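Local coordinates for LbaCas13a H328A (C2c2) (Lachnospiraceae bacterium NK4A179, PDB 5WLH), which binds and probably processes precursor CRISPR RNA, and is an RNA-guided nuclease that cleaves RNA targets, with a preference for adenines, at residues Asp1064-Tyr1078 with Asn1092-Glu1104. Residues are numbered along the deposited sequence; the frame is centred on the assembly and turned at random.
Sequences DIVEYYKLKKETSQY and NIKKFQEMKNIVE. With nucleotides of chain B.
Leu1071 and Phe1096 pack CB against CB, 4.0 Å apart, where helices 1062-1075 and 1087-1103 cross; their short segments run roughly antiparallel, N-to-C directions 142° apart and axes 9.0 Å apart. Four knobs interlock. Leu1071 drops among Asn1092, Lys1095, Phe1096 and Met1099, its CD1 reaching Met1099 CG at 3.7 Å. Phe1096, with CG anti to the backbone N (chi1 171°), fills the hollow between Tyr1068, Leu1071, Lys1072 and Thr1075. Its CE1 meets Tyr1068 CE1 at 3.4 Å, the two rings nearly parallel (25°) but slid apart. Tyr1068 sits among Phe1096, Met1099, Lys1100 and Val1103, whose CG2 covers one face of the tyrosine ring, 4.0 Å from its centroid. Met1099 lodges among Asp1064, Glu1067, Tyr1068 and Leu1071; bends at chi2 and chi3 curl its CE methyl to 3.5 Å from the Asp1064 carbonyl O. The CE2 edge of the Phe1096 ring bears on the face of the base of A38 of chain B, CE2 lying 3.3 Å from C5. An alanine in place of Phe1096 would probably leave the hollow between Tyr1068 and Thr1075 unfilled and remove the ring edge that bears on the adenine. Nearby, Asn1101 ND2 donates to O4' of G39 of chain B. This is knobs-into-holes packing of a roughly antiparallel helix pair, with helix 1087-1103 lining the RNA-binding surface.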
loop_
_atom_site.group_PDB
_atom_site.type_symbol
_atom_site.label_atom_id
_atom_site.label_comp_id
_atom_site.label_asym_id
_atom_site.label_seq_id
_atom_site.Cartn_x
_atom_site.Cartn_y
_atom_site.Cartn_z
ATOM N N ASP A 1064 -10.176 -9.318 -36.394
ATOM C CA ASP A 1064 -9.484 -8.265 -35.652
ATOM C C ASP A 1064 -8.611 -7.434 -36.580
ATOM O O ASP A 1064 -8.627 -6.199 -36.534
ATOM C CB ASP A 1064 -8.623 -8.874 -34.542
ATOM C CG ASP A 1064 -9.441 -9.451 -33.404
ATOM O OD1 ASP A 1064 -10.559 -8.952 -33.152
ATOM O OD2 ASP A 1064 -8.949 -10.404 -32.759
ATOM N N ILE A 1065 -7.812 -8.108 -37.409
ATOM C CA ILE A 1065 -6.906 -7.419 -38.318
ATOM C C ILE A 1065 -7.699 -6.650 -39.362
ATOM O O ILE A 1065 -7.329 -5.539 -39.755
ATOM C CB ILE A 1065 -5.940 -8.432 -38.953
ATOM C CG1 ILE A 1065 -5.089 -9.107 -37.865
ATOM C CG2 ILE A 1065 -5.061 -7.767 -39.980
ATOM C CD1 ILE A 1065 -4.530 -10.430 -38.276
ATOM N N VAL A 1066 -8.818 -7.221 -39.801
ATOM C CA VAL A 1066 -9.725 -6.511 -40.695
ATOM C C VAL A 1066 -10.221 -5.229 -40.038
ATOM O O VAL A 1066 -10.151 -4.140 -40.622
ATOM C CB VAL A 1066 -10.888 -7.433 -41.095
ATOM C CG1 VAL A 1066 -12.018 -6.640 -41.748
ATOM C CG2 VAL A 1066 -10.377 -8.556 -41.997
ATOM N N GLU A 1067 -10.724 -5.339 -38.804
ATOM C CA GLU A 1067 -11.236 -4.167 -38.099
ATOM C C GLU A 1067 -10.130 -3.148 -37.841
ATOM O O GLU A 1067 -10.356 -1.936 -37.937
ATOM C CB GLU A 1067 -11.904 -4.604 -36.793
ATOM C CG GLU A 1067 -12.537 -3.481 -35.974
ATOM C CD GLU A 1067 -13.814 -2.921 -36.590
ATOM O OE1 GLU A 1067 -14.227 -3.392 -37.673
ATOM O OE2 GLU A 1067 -14.408 -2.004 -35.977
ATOM N N TYR A 1068 -8.921 -3.625 -37.526
ATOM C CA TYR A 1068 -7.778 -2.732 -37.356
ATOM C C TYR A 1068 -7.547 -1.890 -38.611
ATOM O O TYR A 1068 -7.399 -0.665 -38.536
ATOM C CB TYR A 1068 -6.533 -3.557 -37.016
ATOM C CG TYR A 1068 -5.224 -2.810 -37.133
ATOM C CD1 TYR A 1068 -4.812 -1.937 -36.141
ATOM C CD2 TYR A 1068 -4.395 -2.991 -38.232
ATOM C CE1 TYR A 1068 -3.615 -1.247 -36.245
ATOM C CE2 TYR A 1068 -3.200 -2.313 -38.343
ATOM C CZ TYR A 1068 -2.815 -1.437 -37.343
ATOM O OH TYR A 1068 -1.624 -0.750 -37.447
ATOM N N TYR A 1069 -7.525 -2.536 -39.778
ATOM C CA TYR A 1069 -7.295 -1.807 -41.020
ATOM C C TYR A 1069 -8.460 -0.882 -41.350
ATOM O O TYR A 1069 -8.246 0.243 -41.817
ATOM C CB TYR A 1069 -7.038 -2.789 -42.159
ATOM C CG TYR A 1069 -5.644 -3.350 -42.121
ATOM C CD1 TYR A 1069 -4.540 -2.505 -42.093
ATOM C CD2 TYR A 1069 -5.423 -4.715 -42.100
ATOM C CE1 TYR A 1069 -3.260 -3.013 -42.056
ATOM C CE2 TYR A 1069 -4.140 -5.226 -42.063
ATOM C CZ TYR A 1069 -3.071 -4.373 -42.036
ATOM O OH TYR A 1069 -1.795 -4.888 -41.998
ATOM N N LYS A 1070 -9.695 -1.327 -41.098
ATOM C CA LYS A 1070 -10.857 -0.491 -41.390
ATOM C C LYS A 1070 -10.848 0.780 -40.551
ATOM O O LYS A 1070 -11.136 1.869 -41.060
ATOM C CB LYS A 1070 -12.150 -1.273 -41.154
ATOM C CG LYS A 1070 -12.474 -2.323 -42.218
ATOM C CD LYS A 1070 -13.877 -2.889 -42.004
ATOM C CE LYS A 1070 -14.209 -3.996 -43.001
ATOM N NZ LYS A 1070 -14.577 -3.479 -44.354
ATOM N N LEU A 1071 -10.520 0.662 -39.261
ATOM C CA LEU A 1071 -10.450 1.844 -38.414
ATOM C C LEU A 1071 -9.214 2.677 -38.721
ATOM O O LEU A 1071 -9.238 3.903 -38.553
ATOM C CB LEU A 1071 -10.465 1.438 -36.939
ATOM C CG LEU A 1071 -11.829 1.007 -36.410
ATOM C CD1 LEU A 1071 -11.666 0.103 -35.196
ATOM C CD2 LEU A 1071 -12.664 2.221 -36.067
ATOM N N LYS A 1072 -8.122 2.027 -39.137
ATOM C CA LYS A 1072 -6.960 2.749 -39.642
ATOM C C LYS A 1072 -7.384 3.707 -40.753
ATOM O O LYS A 1072 -7.117 4.913 -40.689
ATOM C CB LYS A 1072 -5.904 1.747 -40.135
ATOM C CG LYS A 1072 -4.471 2.288 -40.435
ATOM C CD LYS A 1072 -4.399 3.365 -41.541
ATOM C CE LYS A 1072 -4.878 2.859 -42.913
ATOM N NZ LYS A 1072 -4.677 3.882 -43.975
ATOM N N LYS A 1073 -8.050 3.172 -41.784
ATOM C CA LYS A 1073 -8.524 3.990 -42.899
ATOM C C LYS A 1073 -9.403 5.132 -42.409
ATOM O O LYS A 1073 -9.161 6.300 -42.731
ATOM C CB LYS A 1073 -9.300 3.125 -43.903
ATOM C CG LYS A 1073 -8.554 2.810 -45.203
ATOM C CD LYS A 1073 -9.412 1.998 -46.176
ATOM C CE LYS A 1073 -9.610 0.561 -45.681
ATOM N NZ LYS A 1073 -8.351 -0.243 -45.669
ATOM N N GLU A 1074 -10.425 4.808 -41.609
ATOM C CA GLU A 1074 -11.416 5.799 -41.204
ATOM C C GLU A 1074 -10.827 6.909 -40.341
ATOM O O GLU A 1074 -11.449 7.970 -40.216
ATOM C CB GLU A 1074 -12.564 5.112 -40.463
ATOM C CG GLU A 1074 -13.860 5.916 -40.431
ATOM C CD GLU A 1074 -14.662 5.799 -41.717
ATOM O OE1 GLU A 1074 -15.881 6.069 -41.683
ATOM O OE2 GLU A 1074 -14.081 5.436 -42.765
ATOM N N THR A 1075 -9.651 6.701 -39.748
ATOM C CA THR A 1075 -9.019 7.718 -38.918
ATOM C C THR A 1075 -7.789 8.338 -39.564
ATOM O O THR A 1075 -7.209 9.264 -38.987
ATOM C CB THR A 1075 -8.635 7.130 -37.553
ATOM O OG1 THR A 1075 -7.664 6.093 -37.733
ATOM C CG2 THR A 1075 -9.860 6.557 -36.851
ATOM N N SER A 1076 -7.390 7.873 -40.753
ATOM C CA SER A 1076 -6.101 8.224 -41.345
ATOM C C SER A 1076 -5.956 9.705 -41.679
ATOM O O SER A 1076 -4.828 10.154 -41.915
ATOM C CB SER A 1076 -5.870 7.401 -42.613
ATOM O OG SER A 1076 -6.986 7.496 -43.480
ATOM N N GLN A 1077 -7.047 10.469 -41.699
ATOM C CA GLN A 1077 -7.013 11.854 -42.150
ATOM C C GLN A 1077 -7.013 12.868 -41.011
ATOM O O GLN A 1077 -6.781 14.055 -41.264
ATOM C CB GLN A 1077 -8.202 12.130 -43.085
ATOM C CG GLN A 1077 -9.573 11.838 -42.480
ATOM C CD GLN A 1077 -9.934 10.358 -42.485
ATOM O OE1 GLN A 1077 -9.068 9.490 -42.604
ATOM N NE2 GLN A 1077 -11.224 10.069 -42.352
ATOM N N TYR A 1078 -7.257 12.437 -39.770
ATOM C CA TYR A 1078 -7.238 13.350 -38.633
ATOM C C TYR A 1078 -6.526 12.735 -37.429
ATOM O O TYR A 1078 -6.852 13.056 -36.282
ATOM C CB TYR A 1078 -8.661 13.775 -38.244
ATOM C CG TYR A 1078 -9.651 12.630 -38.113
ATOM C CD1 TYR A 1078 -9.653 11.812 -36.989
ATOM C CD2 TYR A 1078 -10.590 12.376 -39.106
ATOM C CE1 TYR A 1078 -10.554 10.768 -36.860
ATOM C CE2 TYR A 1078 -11.499 11.331 -38.985
ATOM C CZ TYR A 1078 -11.474 10.532 -37.858
ATOM O OH TYR A 1078 -12.365 9.491 -37.718
ATOM N N ASN A 1092 -13.935 6.931 -32.667
ATOM C CA ASN A 1092 -13.280 6.064 -33.641
ATOM C C ASN A 1092 -11.781 5.984 -33.389
ATOM O O ASN A 1092 -11.162 4.936 -33.605
ATOM C CB ASN A 1092 -13.559 6.559 -35.060
ATOM C CG ASN A 1092 -14.760 5.880 -35.681
ATOM O OD1 ASN A 1092 -15.142 4.782 -35.272
ATOM N ND2 ASN A 1092 -15.363 6.526 -36.674
ATOM N N ILE A 1093 -11.178 7.090 -32.958
ATOM C CA ILE A 1093 -9.769 7.064 -32.595
ATOM C C ILE A 1093 -9.546 6.088 -31.449
ATOM O O ILE A 1093 -8.625 5.265 -31.484
ATOM C CB ILE A 1093 -9.279 8.481 -32.244
ATOM C CG1 ILE A 1093 -9.122 9.306 -33.521
ATOM C CG2 ILE A 1093 -7.963 8.434 -31.482
ATOM C CD1 ILE A 1093 -7.928 8.888 -34.361
ATOM N N LYS A 1094 -10.410 6.153 -30.428
ATOM C CA LYS A 1094 -10.309 5.229 -29.300
ATOM C C LYS A 1094 -10.449 3.786 -29.762
ATOM O O LYS A 1094 -9.691 2.912 -29.324
ATOM C CB LYS A 1094 -11.366 5.560 -28.248
ATOM C CG LYS A 1094 -11.267 4.720 -26.971
ATOM C CD LYS A 1094 -10.037 5.117 -26.161
ATOM C CE LYS A 1094 -10.086 4.543 -24.745
ATOM N NZ LYS A 1094 -9.973 3.059 -24.733
ATOM N N LYS A 1095 -11.407 3.520 -30.655
ATOM C CA LYS A 1095 -11.577 2.168 -31.176
ATOM C C LYS A 1095 -10.344 1.715 -31.943
ATOM O O LYS A 1095 -9.924 0.558 -31.823
ATOM C CB LYS A 1095 -12.819 2.096 -32.071
ATOM C CG LYS A 1095 -14.136 2.088 -31.319
ATOM C CD LYS A 1095 -15.313 1.958 -32.285
ATOM C CE LYS A 1095 -16.646 1.941 -31.548
ATOM N NZ LYS A 1095 -17.731 1.316 -32.368
ATOM N N PHE A 1096 -9.743 2.607 -32.737
ATOM C CA PHE A 1096 -8.529 2.215 -33.444
ATOM C C PHE A 1096 -7.412 1.893 -32.464
ATOM O O PHE A 1096 -6.707 0.890 -32.614
ATOM C CB PHE A 1096 -8.040 3.302 -34.390
ATOM C CG PHE A 1096 -6.687 2.988 -34.960
ATOM C CD1 PHE A 1096 -6.553 1.995 -35.911
ATOM C CD2 PHE A 1096 -5.547 3.622 -34.496
ATOM C CE1 PHE A 1096 -5.318 1.677 -36.434
ATOM C CE2 PHE A 1096 -4.301 3.295 -35.006
ATOM C CZ PHE A 1096 -4.189 2.327 -35.981
ATOM N N GLN A 1097 -7.208 2.771 -31.483
ATOM C CA GLN A 1097 -6.182 2.528 -30.477
ATOM C C GLN A 1097 -6.392 1.175 -29.813
ATOM O O GLN A 1097 -5.438 0.408 -29.624
ATOM C CB GLN A 1097 -6.203 3.654 -29.443
ATOM C CG GLN A 1097 -5.814 5.006 -30.025
ATOM C CD GLN A 1097 -5.773 6.111 -28.989
ATOM O OE1 GLN A 1097 -6.698 6.270 -28.186
ATOM N NE2 GLN A 1097 -4.689 6.871 -28.989
ATOM N N GLU A 1098 -7.644 0.843 -29.494
ATOM C CA GLU A 1098 -7.921 -0.456 -28.881
ATOM C C GLU A 1098 -7.563 -1.603 -29.818
ATOM O O GLU A 1098 -7.020 -2.623 -29.379
ATOM C CB GLU A 1098 -9.387 -0.547 -28.456
ATOM C CG GLU A 1098 -9.744 0.352 -27.284
ATOM C CD GLU A 1098 -11.250 0.533 -27.101
ATOM O OE1 GLU A 1098 -12.017 0.184 -28.023
ATOM O OE2 GLU A 1098 -11.666 1.033 -26.035
ATOM N N MET A 1099 -7.858 -1.464 -31.117
ATOM C CA MET A 1099 -7.546 -2.545 -32.047
ATOM C C MET A 1099 -6.049 -2.645 -32.300
ATOM O O MET A 1099 -5.518 -3.751 -32.476
ATOM C CB MET A 1099 -8.285 -2.349 -33.373
ATOM C CG MET A 1099 -9.793 -2.490 -33.282
ATOM S SD MET A 1099 -10.343 -3.986 -32.429
ATOM C CE MET A 1099 -9.415 -5.281 -33.245
ATOM N N LYS A 1100 -5.356 -1.504 -32.351
ATOM C CA LYS A 1100 -3.906 -1.556 -32.480
ATOM C C LYS A 1100 -3.295 -2.308 -31.303
ATOM O O LYS A 1100 -2.409 -3.149 -31.483
ATOM C CB LYS A 1100 -3.336 -0.142 -32.585
ATOM C CG LYS A 1100 -1.851 -0.084 -32.959
ATOM C CD LYS A 1100 -1.394 1.360 -33.119
ATOM C CE LYS A 1100 0.054 1.432 -33.547
ATOM N NZ LYS A 1100 0.466 0.201 -34.275
ATOM N N ASN A 1101 -3.797 -2.045 -30.095
ATOM C CA ASN A 1101 -3.304 -2.746 -28.914
ATOM C C ASN A 1101 -3.517 -4.252 -29.029
ATOM O O ASN A 1101 -2.707 -5.040 -28.523
ATOM C CB ASN A 1101 -3.990 -2.185 -27.667
ATOM C CG ASN A 1101 -3.391 -0.857 -27.230
ATOM O OD1 ASN A 1101 -2.278 -0.526 -27.612
ATOM N ND2 ASN A 1101 -4.121 -0.101 -26.428
ATOM N N ILE A 1102 -4.573 -4.676 -29.718
ATOM C CA ILE A 1102 -4.827 -6.105 -29.866
ATOM C C ILE A 1102 -3.857 -6.725 -30.867
ATOM O O ILE A 1102 -3.178 -7.717 -30.570
ATOM C CB ILE A 1102 -6.292 -6.344 -30.265
ATOM C CG1 ILE A 1102 -7.196 -6.087 -29.058
ATOM C CG2 ILE A 1102 -6.486 -7.755 -30.799
ATOM C CD1 ILE A 1102 -8.649 -5.893 -29.412
ATOM N N VAL A 1103 -3.796 -6.173 -32.085
ATOM C CA VAL A 1103 -2.993 -6.825 -33.116
ATOM C C VAL A 1103 -1.507 -6.760 -32.782
ATOM O O VAL A 1103 -0.735 -7.617 -33.220
ATOM C CB VAL A 1103 -3.288 -6.222 -34.505
ATOM C CG1 VAL A 1103 -4.772 -6.296 -34.789
ATOM C CG2 VAL A 1103 -2.791 -4.790 -34.594
ATOM N N GLU A 1104 -1.083 -5.775 -31.993
ATOM C CA GLU A 1104 0.313 -5.657 -31.593
ATOM C C GLU A 1104 0.640 -6.485 -30.358
ATOM O O GLU A 1104 1.799 -6.489 -29.926
ATOM C CB GLU A 1104 0.668 -4.187 -31.318
ATOM C CG GLU A 1104 0.718 -3.292 -32.551
ATOM C CD GLU A 1104 1.821 -3.671 -33.524
ATOM O OE1 GLU A 1104 2.925 -4.058 -33.076
ATOM O OE2 GLU A 1104 1.583 -3.576 -34.749
ATOM P P A B 38 2.642 3.757 -31.601
ATOM O OP1 A B 38 2.500 2.277 -31.665
ATOM O OP2 A B 38 2.257 4.545 -32.810
ATOM O "O5'" A B 38 1.779 4.374 -30.422
ATOM C "C5'" A B 38 1.913 5.746 -30.069
ATOM C "C4'" A B 38 0.574 6.381 -29.789
ATOM O "O4'" A B 38 -0.037 6.802 -31.037
ATOM C "C3'" A B 38 -0.448 5.476 -29.101
ATOM O "O3'" A B 38 -1.262 6.265 -28.248
ATOM C "C2'" A B 38 -1.308 4.994 -30.258
ATOM O "O2'" A B 38 -2.612 4.605 -29.883
ATOM C "C1'" A B 38 -1.329 6.235 -31.141
ATOM N N9 A B 38 -1.624 5.971 -32.549
ATOM C C8 A B 38 -0.964 5.160 -33.434
ATOM N N7 A B 38 -1.502 5.148 -34.630
ATOM C C5 A B 38 -2.581 6.016 -34.520
ATOM C C6 A B 38 -3.558 6.442 -35.436
ATOM N N6 A B 38 -3.598 6.028 -36.702
ATOM N N1 A B 38 -4.499 7.305 -35.003
ATOM C C2 A B 38 -4.457 7.718 -33.730
ATOM N N3 A B 38 -3.592 7.387 -32.774
ATOM C C4 A B 38 -2.671 6.528 -33.243
ATOM P P G B 39 -1.016 6.230 -26.670
ATOM O OP1 G B 39 -1.853 7.305 -26.085
ATOM O OP2 G B 39 0.456 6.217 -26.446
ATOM O "O5'" G B 39 -1.556 4.787 -26.234
ATOM C "C5'" G B 39 -2.934 4.433 -26.355
ATOM C "C4'" G B 39 -3.410 3.624 -25.170
ATOM O "O4'" G B 39 -2.831 2.282 -25.219
ATOM C "C3'" G B 39 -3.023 4.192 -23.798
ATOM O "O3'" G B 39 -4.017 3.817 -22.846
ATOM C "C2'" G B 39 -1.762 3.402 -23.478
ATOM O "O2'" G B 39 -1.387 3.380 -22.118
ATOM C "C1'" G B 39 -2.172 2.027 -23.988
ATOM N N9 G B 39 -1.066 1.084 -24.165
ATOM C C8 G B 39 -0.988 -0.191 -23.652
ATOM N N7 G B 39 0.137 -0.788 -23.951
ATOM C C5 G B 39 0.845 0.152 -24.693
ATOM C C6 G B 39 2.133 0.093 -25.294
ATOM O O6 G B 39 2.955 -0.836 -25.309
ATOM N N1 G B 39 2.440 1.282 -25.945
ATOM C C2 G B 39 1.639 2.392 -26.016
ATOM N N2 G B 39 2.119 3.443 -26.700
ATOM N N3 G B 39 0.443 2.456 -25.469
ATOM C C4 G B 39 0.115 1.317 -24.825
#